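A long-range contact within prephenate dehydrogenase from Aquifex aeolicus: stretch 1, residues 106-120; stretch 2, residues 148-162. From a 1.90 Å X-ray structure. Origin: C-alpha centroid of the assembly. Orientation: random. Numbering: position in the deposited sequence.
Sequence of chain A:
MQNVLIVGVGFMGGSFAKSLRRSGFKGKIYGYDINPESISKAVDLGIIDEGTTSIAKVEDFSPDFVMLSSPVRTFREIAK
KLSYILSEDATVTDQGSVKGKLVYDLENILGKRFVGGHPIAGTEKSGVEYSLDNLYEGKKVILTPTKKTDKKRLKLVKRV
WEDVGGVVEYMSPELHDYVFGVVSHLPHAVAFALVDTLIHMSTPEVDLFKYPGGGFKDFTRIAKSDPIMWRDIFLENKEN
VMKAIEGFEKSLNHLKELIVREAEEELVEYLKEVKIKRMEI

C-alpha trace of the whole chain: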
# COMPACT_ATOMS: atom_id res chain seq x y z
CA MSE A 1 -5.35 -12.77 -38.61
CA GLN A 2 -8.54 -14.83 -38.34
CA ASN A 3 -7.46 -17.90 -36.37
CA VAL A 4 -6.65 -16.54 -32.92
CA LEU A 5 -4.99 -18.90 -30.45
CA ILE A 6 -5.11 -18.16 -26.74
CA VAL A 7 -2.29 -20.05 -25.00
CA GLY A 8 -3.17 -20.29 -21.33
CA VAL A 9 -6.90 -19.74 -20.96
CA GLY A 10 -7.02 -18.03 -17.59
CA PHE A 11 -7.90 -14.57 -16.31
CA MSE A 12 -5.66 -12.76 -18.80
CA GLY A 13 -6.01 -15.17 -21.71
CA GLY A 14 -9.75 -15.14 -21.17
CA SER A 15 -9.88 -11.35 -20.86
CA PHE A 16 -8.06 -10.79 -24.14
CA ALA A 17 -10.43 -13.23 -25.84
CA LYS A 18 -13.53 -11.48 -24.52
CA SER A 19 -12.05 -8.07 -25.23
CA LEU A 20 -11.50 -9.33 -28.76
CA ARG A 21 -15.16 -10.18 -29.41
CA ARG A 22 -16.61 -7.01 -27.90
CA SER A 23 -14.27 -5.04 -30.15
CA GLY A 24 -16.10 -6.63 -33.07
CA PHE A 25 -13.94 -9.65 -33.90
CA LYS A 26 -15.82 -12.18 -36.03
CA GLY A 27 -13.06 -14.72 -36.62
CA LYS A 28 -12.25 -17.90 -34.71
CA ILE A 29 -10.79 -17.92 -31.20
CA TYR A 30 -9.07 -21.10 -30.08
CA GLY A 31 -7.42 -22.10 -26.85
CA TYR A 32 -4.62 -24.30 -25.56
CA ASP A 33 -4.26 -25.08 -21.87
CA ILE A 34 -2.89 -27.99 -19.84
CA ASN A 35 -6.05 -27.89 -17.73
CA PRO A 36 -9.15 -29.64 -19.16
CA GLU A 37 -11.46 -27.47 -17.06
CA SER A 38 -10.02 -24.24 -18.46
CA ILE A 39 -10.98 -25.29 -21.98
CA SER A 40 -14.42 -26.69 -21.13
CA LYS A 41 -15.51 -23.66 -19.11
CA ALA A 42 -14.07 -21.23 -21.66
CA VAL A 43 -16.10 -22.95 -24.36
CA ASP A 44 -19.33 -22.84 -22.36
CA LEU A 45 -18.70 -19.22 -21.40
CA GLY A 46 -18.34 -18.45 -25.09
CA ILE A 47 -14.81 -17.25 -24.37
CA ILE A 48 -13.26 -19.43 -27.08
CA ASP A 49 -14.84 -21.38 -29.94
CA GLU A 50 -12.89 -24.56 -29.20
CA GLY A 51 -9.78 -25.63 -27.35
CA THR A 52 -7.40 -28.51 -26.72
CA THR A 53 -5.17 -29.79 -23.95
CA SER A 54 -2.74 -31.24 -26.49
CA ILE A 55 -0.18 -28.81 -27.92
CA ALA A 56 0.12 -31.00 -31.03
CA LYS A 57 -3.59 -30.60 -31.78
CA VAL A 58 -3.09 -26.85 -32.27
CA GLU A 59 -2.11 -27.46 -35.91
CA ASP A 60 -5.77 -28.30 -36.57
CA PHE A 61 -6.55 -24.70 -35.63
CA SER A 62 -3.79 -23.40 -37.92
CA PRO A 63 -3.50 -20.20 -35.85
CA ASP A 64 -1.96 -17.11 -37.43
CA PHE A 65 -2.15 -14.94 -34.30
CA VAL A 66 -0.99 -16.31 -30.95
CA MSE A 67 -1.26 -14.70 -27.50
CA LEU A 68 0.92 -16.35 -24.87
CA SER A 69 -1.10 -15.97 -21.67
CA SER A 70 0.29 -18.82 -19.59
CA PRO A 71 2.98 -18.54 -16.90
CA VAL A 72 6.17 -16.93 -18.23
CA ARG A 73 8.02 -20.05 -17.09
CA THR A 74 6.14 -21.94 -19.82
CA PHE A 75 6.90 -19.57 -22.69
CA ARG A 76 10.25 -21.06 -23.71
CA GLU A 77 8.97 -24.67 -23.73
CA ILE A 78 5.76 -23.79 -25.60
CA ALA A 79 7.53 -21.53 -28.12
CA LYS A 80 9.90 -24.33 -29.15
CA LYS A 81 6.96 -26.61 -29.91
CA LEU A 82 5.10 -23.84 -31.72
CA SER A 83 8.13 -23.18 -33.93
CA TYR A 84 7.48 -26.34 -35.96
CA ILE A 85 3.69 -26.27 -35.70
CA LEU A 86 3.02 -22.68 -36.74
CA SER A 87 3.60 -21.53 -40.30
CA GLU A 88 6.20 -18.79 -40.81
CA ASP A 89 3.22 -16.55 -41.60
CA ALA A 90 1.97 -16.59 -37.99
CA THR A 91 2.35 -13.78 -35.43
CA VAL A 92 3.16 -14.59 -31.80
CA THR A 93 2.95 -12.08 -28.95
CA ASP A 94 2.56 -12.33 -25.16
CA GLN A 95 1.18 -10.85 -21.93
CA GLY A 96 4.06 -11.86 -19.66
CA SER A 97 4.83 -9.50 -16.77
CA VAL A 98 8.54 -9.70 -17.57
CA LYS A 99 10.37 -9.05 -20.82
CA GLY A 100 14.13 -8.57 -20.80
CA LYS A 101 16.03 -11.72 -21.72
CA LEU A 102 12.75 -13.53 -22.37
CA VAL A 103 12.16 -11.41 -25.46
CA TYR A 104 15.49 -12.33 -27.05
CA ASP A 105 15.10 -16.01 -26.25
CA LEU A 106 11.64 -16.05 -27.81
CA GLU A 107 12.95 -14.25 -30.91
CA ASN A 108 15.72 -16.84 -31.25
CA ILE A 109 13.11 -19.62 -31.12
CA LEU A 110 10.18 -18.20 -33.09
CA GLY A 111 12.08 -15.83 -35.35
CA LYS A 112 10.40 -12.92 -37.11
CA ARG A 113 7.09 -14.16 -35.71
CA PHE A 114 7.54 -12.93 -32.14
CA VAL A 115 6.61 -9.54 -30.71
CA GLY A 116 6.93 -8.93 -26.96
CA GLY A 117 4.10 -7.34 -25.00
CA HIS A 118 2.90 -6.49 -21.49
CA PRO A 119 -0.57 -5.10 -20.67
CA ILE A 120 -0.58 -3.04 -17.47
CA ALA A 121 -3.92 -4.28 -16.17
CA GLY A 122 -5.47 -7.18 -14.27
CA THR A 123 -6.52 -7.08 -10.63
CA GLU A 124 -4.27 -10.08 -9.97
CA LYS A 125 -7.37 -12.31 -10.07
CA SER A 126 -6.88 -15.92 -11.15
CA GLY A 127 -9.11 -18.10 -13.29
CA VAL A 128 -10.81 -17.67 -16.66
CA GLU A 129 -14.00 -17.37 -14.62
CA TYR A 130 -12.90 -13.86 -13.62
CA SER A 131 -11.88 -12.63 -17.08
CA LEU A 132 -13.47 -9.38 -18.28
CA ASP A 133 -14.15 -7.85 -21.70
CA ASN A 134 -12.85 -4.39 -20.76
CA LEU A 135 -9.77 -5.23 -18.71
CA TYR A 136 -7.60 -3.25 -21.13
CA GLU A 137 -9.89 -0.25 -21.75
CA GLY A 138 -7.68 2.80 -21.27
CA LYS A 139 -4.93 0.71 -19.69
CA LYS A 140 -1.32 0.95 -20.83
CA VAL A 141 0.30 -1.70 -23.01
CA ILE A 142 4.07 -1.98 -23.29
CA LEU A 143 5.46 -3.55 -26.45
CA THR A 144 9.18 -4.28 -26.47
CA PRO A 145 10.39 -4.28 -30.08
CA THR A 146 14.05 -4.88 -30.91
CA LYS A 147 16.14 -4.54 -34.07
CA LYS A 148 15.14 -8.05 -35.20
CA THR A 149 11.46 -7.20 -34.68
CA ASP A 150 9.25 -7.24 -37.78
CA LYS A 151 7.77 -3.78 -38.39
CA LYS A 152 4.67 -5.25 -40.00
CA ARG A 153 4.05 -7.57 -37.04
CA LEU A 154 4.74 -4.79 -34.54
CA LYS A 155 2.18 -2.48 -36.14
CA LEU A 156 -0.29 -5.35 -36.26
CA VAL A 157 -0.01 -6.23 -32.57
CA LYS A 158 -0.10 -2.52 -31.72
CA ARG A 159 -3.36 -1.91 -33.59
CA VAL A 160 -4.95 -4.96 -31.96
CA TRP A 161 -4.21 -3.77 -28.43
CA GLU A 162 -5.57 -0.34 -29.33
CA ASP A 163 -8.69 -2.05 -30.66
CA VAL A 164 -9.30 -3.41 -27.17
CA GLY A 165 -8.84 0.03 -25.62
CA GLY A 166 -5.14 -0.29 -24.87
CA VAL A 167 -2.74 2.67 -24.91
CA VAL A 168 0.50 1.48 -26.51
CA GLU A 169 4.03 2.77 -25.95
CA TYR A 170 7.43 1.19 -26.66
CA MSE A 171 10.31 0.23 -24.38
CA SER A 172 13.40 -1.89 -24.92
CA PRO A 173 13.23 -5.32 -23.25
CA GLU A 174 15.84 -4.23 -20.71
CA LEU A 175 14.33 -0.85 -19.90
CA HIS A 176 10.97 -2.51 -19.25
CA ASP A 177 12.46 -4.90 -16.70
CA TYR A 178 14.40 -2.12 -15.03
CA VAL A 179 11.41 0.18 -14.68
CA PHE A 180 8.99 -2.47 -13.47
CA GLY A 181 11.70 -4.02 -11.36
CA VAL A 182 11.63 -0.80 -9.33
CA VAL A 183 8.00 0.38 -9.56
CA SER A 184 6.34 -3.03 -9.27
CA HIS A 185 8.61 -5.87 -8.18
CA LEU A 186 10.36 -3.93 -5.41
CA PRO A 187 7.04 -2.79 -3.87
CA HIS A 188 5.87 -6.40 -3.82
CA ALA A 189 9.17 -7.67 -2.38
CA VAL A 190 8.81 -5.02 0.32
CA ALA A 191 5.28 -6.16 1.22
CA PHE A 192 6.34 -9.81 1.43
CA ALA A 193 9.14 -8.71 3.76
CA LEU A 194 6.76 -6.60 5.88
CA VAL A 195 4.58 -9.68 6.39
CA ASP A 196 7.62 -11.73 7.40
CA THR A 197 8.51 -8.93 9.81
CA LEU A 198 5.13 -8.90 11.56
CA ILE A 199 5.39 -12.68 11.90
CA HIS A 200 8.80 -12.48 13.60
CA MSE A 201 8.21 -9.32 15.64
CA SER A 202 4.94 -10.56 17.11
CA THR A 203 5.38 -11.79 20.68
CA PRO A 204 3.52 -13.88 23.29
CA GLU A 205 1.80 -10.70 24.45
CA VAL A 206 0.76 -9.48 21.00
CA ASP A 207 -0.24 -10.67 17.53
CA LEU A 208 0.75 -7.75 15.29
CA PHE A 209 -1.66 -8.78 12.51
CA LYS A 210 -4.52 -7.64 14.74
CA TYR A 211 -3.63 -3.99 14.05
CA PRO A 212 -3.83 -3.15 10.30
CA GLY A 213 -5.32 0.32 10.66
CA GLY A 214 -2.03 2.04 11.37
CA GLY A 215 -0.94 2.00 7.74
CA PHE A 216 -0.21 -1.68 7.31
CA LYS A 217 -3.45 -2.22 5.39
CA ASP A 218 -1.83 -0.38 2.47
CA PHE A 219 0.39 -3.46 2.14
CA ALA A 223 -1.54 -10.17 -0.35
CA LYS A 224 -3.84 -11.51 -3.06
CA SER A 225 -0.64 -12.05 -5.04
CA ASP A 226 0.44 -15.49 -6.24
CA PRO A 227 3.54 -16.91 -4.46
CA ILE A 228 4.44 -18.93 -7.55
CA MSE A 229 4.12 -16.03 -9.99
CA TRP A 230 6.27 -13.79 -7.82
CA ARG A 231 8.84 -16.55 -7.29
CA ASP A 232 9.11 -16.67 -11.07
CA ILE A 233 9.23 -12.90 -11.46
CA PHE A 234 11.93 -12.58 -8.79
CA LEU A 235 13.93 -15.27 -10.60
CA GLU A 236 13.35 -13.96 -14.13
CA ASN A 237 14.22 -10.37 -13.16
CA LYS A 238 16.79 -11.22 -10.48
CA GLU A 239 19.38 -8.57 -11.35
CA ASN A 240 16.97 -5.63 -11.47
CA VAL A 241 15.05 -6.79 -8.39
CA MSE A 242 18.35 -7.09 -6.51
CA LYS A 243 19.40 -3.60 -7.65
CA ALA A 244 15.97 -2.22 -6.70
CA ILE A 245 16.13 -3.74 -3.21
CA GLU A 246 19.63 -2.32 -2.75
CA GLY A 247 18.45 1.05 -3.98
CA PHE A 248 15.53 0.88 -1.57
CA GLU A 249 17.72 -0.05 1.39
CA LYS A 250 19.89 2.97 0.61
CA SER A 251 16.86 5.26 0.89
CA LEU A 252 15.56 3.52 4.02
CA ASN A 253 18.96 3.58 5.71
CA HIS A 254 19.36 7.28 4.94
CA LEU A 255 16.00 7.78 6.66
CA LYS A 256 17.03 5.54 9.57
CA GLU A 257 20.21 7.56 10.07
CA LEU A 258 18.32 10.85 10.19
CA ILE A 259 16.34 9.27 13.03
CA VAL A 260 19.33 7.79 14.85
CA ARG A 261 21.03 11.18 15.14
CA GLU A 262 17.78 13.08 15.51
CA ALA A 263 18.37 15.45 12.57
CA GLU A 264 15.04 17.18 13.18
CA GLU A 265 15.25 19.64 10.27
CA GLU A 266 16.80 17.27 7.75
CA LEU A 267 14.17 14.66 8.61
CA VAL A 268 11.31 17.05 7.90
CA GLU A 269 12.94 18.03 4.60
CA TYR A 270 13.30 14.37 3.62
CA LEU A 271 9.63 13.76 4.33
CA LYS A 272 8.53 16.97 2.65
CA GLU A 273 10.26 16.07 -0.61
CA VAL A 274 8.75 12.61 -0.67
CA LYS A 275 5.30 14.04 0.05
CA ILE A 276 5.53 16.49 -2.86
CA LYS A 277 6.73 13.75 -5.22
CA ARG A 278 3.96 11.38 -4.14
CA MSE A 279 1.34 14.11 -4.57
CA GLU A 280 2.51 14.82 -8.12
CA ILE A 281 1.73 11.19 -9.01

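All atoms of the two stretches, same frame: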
# COMPACT_ATOMS: atom_id res chain seq x y z
N LEU A 106 12.81 -15.73 -27.01
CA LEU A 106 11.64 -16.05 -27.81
C LEU A 106 11.87 -15.71 -29.28
O LEU A 106 11.37 -16.40 -30.17
CB LEU A 106 10.39 -15.33 -27.28
CG LEU A 106 9.93 -15.81 -25.89
CD1 LEU A 106 8.62 -15.13 -25.51
CD2 LEU A 106 9.75 -17.32 -25.91
N GLU A 107 12.63 -14.64 -29.54
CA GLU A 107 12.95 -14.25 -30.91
C GLU A 107 13.86 -15.30 -31.54
O GLU A 107 13.73 -15.62 -32.71
CB GLU A 107 13.66 -12.89 -30.97
CG GLU A 107 12.86 -11.70 -30.48
CD GLU A 107 13.57 -10.38 -30.77
OE1 GLU A 107 14.79 -10.29 -30.53
OE2 GLU A 107 12.91 -9.43 -31.23
N ASN A 108 14.79 -15.83 -30.75
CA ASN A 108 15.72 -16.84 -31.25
C ASN A 108 15.03 -18.17 -31.53
O ASN A 108 15.56 -19.00 -32.27
CB ASN A 108 16.86 -17.08 -30.25
CG ASN A 108 17.77 -15.88 -30.10
OD1 ASN A 108 18.02 -15.15 -31.05
ND2 ASN A 108 18.29 -15.68 -28.89
N ILE A 109 13.86 -18.37 -30.94
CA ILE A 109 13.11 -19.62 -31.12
C ILE A 109 11.99 -19.51 -32.15
O ILE A 109 11.76 -20.45 -32.92
CB ILE A 109 12.49 -20.10 -29.79
CG1 ILE A 109 13.60 -20.44 -28.79
CG2 ILE A 109 11.61 -21.31 -30.03
CD1 ILE A 109 13.09 -20.84 -27.42
N LEU A 110 11.29 -18.39 -32.16
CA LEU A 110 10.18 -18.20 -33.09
C LEU A 110 10.53 -17.36 -34.30
O LEU A 110 9.80 -17.35 -35.29
CB LEU A 110 9.00 -17.56 -32.36
CG LEU A 110 8.42 -18.39 -31.22
CD1 LEU A 110 7.37 -17.58 -30.48
CD2 LEU A 110 7.83 -19.68 -31.77
N GLY A 111 11.65 -16.65 -34.23
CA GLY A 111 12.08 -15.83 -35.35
C GLY A 111 11.31 -14.54 -35.52
O GLY A 111 10.91 -13.90 -34.54
N LYS A 112 11.10 -14.15 -36.77
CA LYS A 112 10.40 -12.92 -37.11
C LYS A 112 8.94 -12.92 -36.66
O LYS A 112 8.25 -11.91 -36.76
CB LYS A 112 10.45 -12.69 -38.62
CG LYS A 112 11.85 -12.61 -39.19
CD LYS A 112 12.55 -11.30 -38.83
CE LYS A 112 11.88 -10.11 -39.51
NZ LYS A 112 12.68 -8.86 -39.37
N ARG A 113 8.47 -14.05 -36.16
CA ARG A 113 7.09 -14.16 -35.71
C ARG A 113 6.78 -13.50 -34.37
O ARG A 113 5.68 -12.99 -34.17
CB ARG A 113 6.67 -15.63 -35.66
CG ARG A 113 6.49 -16.25 -37.03
CD ARG A 113 6.16 -17.73 -36.96
NE ARG A 113 7.27 -18.50 -36.43
CZ ARG A 113 7.49 -19.78 -36.71
NH1 ARG A 113 6.68 -20.43 -37.52
NH2 ARG A 113 8.54 -20.40 -36.18
N PHE A 114 7.76 -13.48 -33.47
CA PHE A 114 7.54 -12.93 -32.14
C PHE A 114 7.63 -11.43 -31.91
O PHE A 114 8.54 -10.75 -32.40
CB PHE A 114 8.45 -13.62 -31.13
CG PHE A 114 8.19 -13.21 -29.71
CD1 PHE A 114 7.05 -13.64 -29.06
CD2 PHE A 114 9.06 -12.34 -29.06
CE1 PHE A 114 6.76 -13.22 -27.76
CE2 PHE A 114 8.78 -11.91 -27.76
CZ PHE A 114 7.63 -12.35 -27.11
N VAL A 115 6.69 -10.93 -31.11
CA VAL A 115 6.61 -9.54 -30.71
C VAL A 115 6.26 -9.53 -29.22
O VAL A 115 5.20 -10.03 -28.82
CB VAL A 115 5.51 -8.78 -31.47
CG1 VAL A 115 5.46 -7.33 -31.01
CG2 VAL A 115 5.77 -8.86 -32.97
N GLY A 116 7.15 -8.98 -28.40
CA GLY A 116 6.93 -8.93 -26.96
C GLY A 116 5.93 -7.89 -26.49
O GLY A 116 5.92 -6.75 -26.99
N GLY A 117 5.10 -8.26 -25.52
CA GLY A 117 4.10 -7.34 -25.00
C GLY A 117 3.79 -7.52 -23.52
O GLY A 117 4.05 -8.58 -22.94
N HIS A 118 3.25 -6.46 -22.91
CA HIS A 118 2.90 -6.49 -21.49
C HIS A 118 1.79 -5.49 -21.17
O HIS A 118 2.04 -4.29 -21.08
CB HIS A 118 4.11 -6.16 -20.62
CG HIS A 118 3.79 -6.04 -19.16
ND1 HIS A 118 4.64 -5.44 -18.26
CD2 HIS A 118 2.71 -6.45 -18.45
CE1 HIS A 118 4.09 -5.48 -17.05
NE2 HIS A 118 2.92 -6.08 -17.14
N PRO A 119 0.56 -5.98 -21.00
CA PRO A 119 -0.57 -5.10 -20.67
C PRO A 119 -0.51 -4.76 -19.19
O PRO A 119 -0.33 -5.64 -18.35
CB PRO A 119 -1.78 -5.95 -21.03
CG PRO A 119 -1.31 -7.33 -20.67
CD PRO A 119 0.09 -7.35 -21.26
N ILE A 120 -0.63 -3.47 -18.86
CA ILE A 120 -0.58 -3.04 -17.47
C ILE A 120 -1.99 -2.98 -16.90
O ILE A 120 -2.54 -1.90 -16.67
CB ILE A 120 0.08 -1.65 -17.33
CG1 ILE A 120 1.43 -1.63 -18.06
CG2 ILE A 120 0.29 -1.32 -15.85
CD1 ILE A 120 2.45 -2.61 -17.52
N LYS A 148 15.57 -6.88 -34.43
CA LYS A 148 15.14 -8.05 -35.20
C LYS A 148 13.62 -8.12 -35.34
O LYS A 148 13.10 -8.96 -36.06
CB LYS A 148 15.64 -9.33 -34.53
CG LYS A 148 17.14 -9.37 -34.31
CD LYS A 148 17.57 -10.70 -33.72
CE LYS A 148 19.07 -10.73 -33.46
NZ LYS A 148 19.52 -12.06 -32.96
N THR A 149 12.92 -7.23 -34.64
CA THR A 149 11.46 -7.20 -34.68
C THR A 149 10.93 -6.81 -36.06
O THR A 149 11.47 -5.91 -36.71
CB THR A 149 10.89 -6.22 -33.64
OG1 THR A 149 11.31 -6.61 -32.33
CG2 THR A 149 9.37 -6.21 -33.68
N ASP A 150 9.87 -7.49 -36.49
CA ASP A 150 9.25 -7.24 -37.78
C ASP A 150 8.27 -6.07 -37.70
O ASP A 150 7.25 -6.15 -37.03
CB ASP A 150 8.54 -8.51 -38.26
CG ASP A 150 7.79 -8.31 -39.56
OD1 ASP A 150 8.29 -7.58 -40.44
OD2 ASP A 150 6.70 -8.90 -39.70
N LYS A 151 8.60 -4.98 -38.39
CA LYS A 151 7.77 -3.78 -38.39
C LYS A 151 6.31 -4.03 -38.70
O LYS A 151 5.43 -3.41 -38.09
CB LYS A 151 8.32 -2.75 -39.39
CG LYS A 151 9.46 -1.90 -38.85
CD LYS A 151 9.00 -1.06 -37.67
CE LYS A 151 10.12 -0.19 -37.12
NZ LYS A 151 9.70 0.55 -35.89
N LYS A 152 6.04 -4.94 -39.63
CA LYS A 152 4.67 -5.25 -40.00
C LYS A 152 3.95 -5.94 -38.84
O LYS A 152 2.79 -5.64 -38.55
CB LYS A 152 4.64 -6.14 -41.24
CG LYS A 152 5.32 -5.52 -42.46
CD LYS A 152 4.72 -4.16 -42.80
CE LYS A 152 5.44 -3.50 -43.96
NZ LYS A 152 5.36 -4.31 -45.21
N ARG A 153 4.64 -6.86 -38.17
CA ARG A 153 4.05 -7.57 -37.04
C ARG A 153 3.89 -6.67 -35.82
O ARG A 153 2.96 -6.83 -35.04
CB ARG A 153 4.89 -8.80 -36.69
CG ARG A 153 4.73 -9.97 -37.65
CD ARG A 153 5.47 -11.20 -37.13
NE ARG A 153 5.11 -12.41 -37.86
CZ ARG A 153 5.48 -12.68 -39.10
NH1 ARG A 153 6.23 -11.82 -39.78
NH2 ARG A 153 5.11 -13.82 -39.67
N LEU A 154 4.81 -5.72 -35.66
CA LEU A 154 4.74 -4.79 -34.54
C LEU A 154 3.49 -3.92 -34.68
O LEU A 154 2.70 -3.79 -33.74
CB LEU A 154 5.97 -3.88 -34.49
CG LEU A 154 5.95 -2.82 -33.38
CD1 LEU A 154 6.00 -3.51 -32.02
CD2 LEU A 154 7.13 -1.87 -33.54
N LYS A 155 3.33 -3.34 -35.86
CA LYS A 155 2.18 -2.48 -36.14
C LYS A 155 0.89 -3.25 -35.96
O LYS A 155 -0.09 -2.72 -35.44
CB LYS A 155 2.27 -1.94 -37.57
CG LYS A 155 3.45 -1.01 -37.83
CD LYS A 155 3.38 -0.40 -39.22
CE LYS A 155 4.59 0.47 -39.51
NZ LYS A 155 4.72 1.60 -38.54
N LEU A 156 0.88 -4.51 -36.40
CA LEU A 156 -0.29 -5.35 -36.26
C LEU A 156 -0.68 -5.47 -34.79
O LEU A 156 -1.76 -5.04 -34.38
CB LEU A 156 -0.01 -6.74 -36.84
CG LEU A 156 -1.08 -7.82 -36.62
CD1 LEU A 156 -2.37 -7.43 -37.32
CD2 LEU A 156 -0.56 -9.15 -37.15
N VAL A 157 0.22 -6.04 -34.00
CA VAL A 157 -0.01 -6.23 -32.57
C VAL A 157 -0.40 -4.93 -31.88
O VAL A 157 -1.24 -4.93 -30.98
CB VAL A 157 1.25 -6.82 -31.89
CG1 VAL A 157 1.04 -6.93 -30.39
CG2 VAL A 157 1.55 -8.19 -32.48
N LYS A 158 0.20 -3.82 -32.30
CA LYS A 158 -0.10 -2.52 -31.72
C LYS A 158 -1.56 -2.15 -31.97
O LYS A 158 -2.29 -1.80 -31.05
CB LYS A 158 0.79 -1.43 -32.32
CG LYS A 158 0.42 -0.02 -31.87
CD LYS A 158 1.35 1.03 -32.46
CE LYS A 158 0.92 2.43 -32.02
NZ LYS A 158 1.78 3.49 -32.63
N ARG A 159 -1.98 -2.23 -33.23
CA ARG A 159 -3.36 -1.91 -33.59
C ARG A 159 -4.38 -2.77 -32.84
O ARG A 159 -5.43 -2.28 -32.45
CB ARG A 159 -3.58 -2.06 -35.09
CG ARG A 159 -2.81 -1.06 -35.95
CD ARG A 159 -3.31 -1.10 -37.40
NE ARG A 159 -2.57 -0.19 -38.27
CZ ARG A 159 -1.28 -0.34 -38.59
NH1 ARG A 159 -0.59 -1.36 -38.10
NH2 ARG A 159 -0.69 0.53 -39.40
N VAL A 160 -4.05 -4.04 -32.65
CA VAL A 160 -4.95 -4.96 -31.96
C VAL A 160 -5.19 -4.51 -30.52
O VAL A 160 -6.33 -4.42 -30.07
CB VAL A 160 -4.37 -6.40 -31.93
CG1 VAL A 160 -5.33 -7.33 -31.22
CG2 VAL A 160 -4.11 -6.88 -33.35
N TRP A 161 -4.10 -4.23 -29.81
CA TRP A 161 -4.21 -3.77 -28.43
C TRP A 161 -5.05 -2.50 -28.35
O TRP A 161 -5.89 -2.35 -27.47
CB TRP A 161 -2.82 -3.52 -27.85
CG TRP A 161 -2.14 -4.76 -27.37
CD1 TRP A 161 -0.93 -5.24 -27.77
CD2 TRP A 161 -2.60 -5.64 -26.33
NE1 TRP A 161 -0.60 -6.36 -27.04
CE2 TRP A 161 -1.61 -6.63 -26.15
CE3 TRP A 161 -3.75 -5.69 -25.54
CZ2 TRP A 161 -1.73 -7.66 -25.21
CZ3 TRP A 161 -3.88 -6.71 -24.60
CH2 TRP A 161 -2.87 -7.68 -24.44
N GLU A 162 -4.82 -1.59 -29.29
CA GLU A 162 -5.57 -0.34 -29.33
C GLU A 162 -7.04 -0.62 -29.59
O GLU A 162 -7.91 0.10 -29.11
CB GLU A 162 -5.01 0.58 -30.42
CG GLU A 162 -3.53 0.88 -30.28
CD GLU A 162 -3.02 1.87 -31.32
OE1 GLU A 162 -3.09 1.57 -32.53
OE2 GLU A 162 -2.55 2.95 -30.91
O HOH W 1 8.58 -9.81 -35.25

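Stretch 1 enters as the end of a helix, breaks at Gly-111, where a positive phi of 76° turns the chain, continues turning through Lys-112 and Arg-113, and becomes extended from Phe-114, running past Val-115 to a strand that includes Gly-117 to Pro-119. Stretch 2 begins as a loop and becomes a helix from Lys-151 onward. The helix follows the extended segment in the same order, but the two diverge: the CA atoms of Lys-112 and Asp-150 lie 5.8 Å apart, those of Val-115 and Leu-154 6.4 Å, and those of Pro-119 and Trp-161 8.7 Å. The indole of Trp-161 spans the wider gap at Pro-119. Together the stretches bury 672 Å².

The central bump is Val-115. Its side chain points toward the helix and fits a hollow lined by Arg-153, Leu-154 and Val-157, two neighbours and a residue one turn on. Val-115 CG2 lies 3.8 Å from Arg-153 CB, Val-115 CG1 is 4.0 Å from Leu-154 CD1, and Val-115 CB is 4.1 Å from Val-157 CG2. These are van der Waals distances, and the aliphatic base of Arg-153 completes an otherwise apolar pocket. Farther along, Trp-161 reaches the strand, its CH2 4.0 Å from Pro-119 CB in an oblique approach. Gly-117 leaves room beside the indole: an ideal CB there would point toward the helix and lie 3.8 Å from Trp-161 NE1.

At the start of the helix the packing becomes polar. Asp-150 caps it, its OD2 accepting a weak hydrogen bond from Arg-153 N at 3.3 Å and forming a salt bridge with Arg-153 NH1 at 3.0 Å. The arginine is thus tied back to its own helix while its guanidinium lies with one face against the backbone at Lys-112 C and Arg-113 N. The fit is tight, with Arg-153 CD 2.9 Å from Lys-112 O. That carbonyl oxygen accepts a hydrogen bond from a water at 2.6 Å. The same water donates to Phe-114 O at 3.0 Å and accepts from Asp-150 N at 2.9 Å, filling the space between the two backbones.

The loop before the helix is held more loosely. The CB of Lys-112 points sideways, but its chain curls through three m rotamers so that NZ makes a weak hydrogen bond to Lys-148 O at 3.3 Å, while its CE packs 3.9 Å from Asp-150 CB. Nearer the helical end of stretch 1, Glu-107 points toward the loop, bringing OE2 to 3.4 Å from Thr-149 OG1.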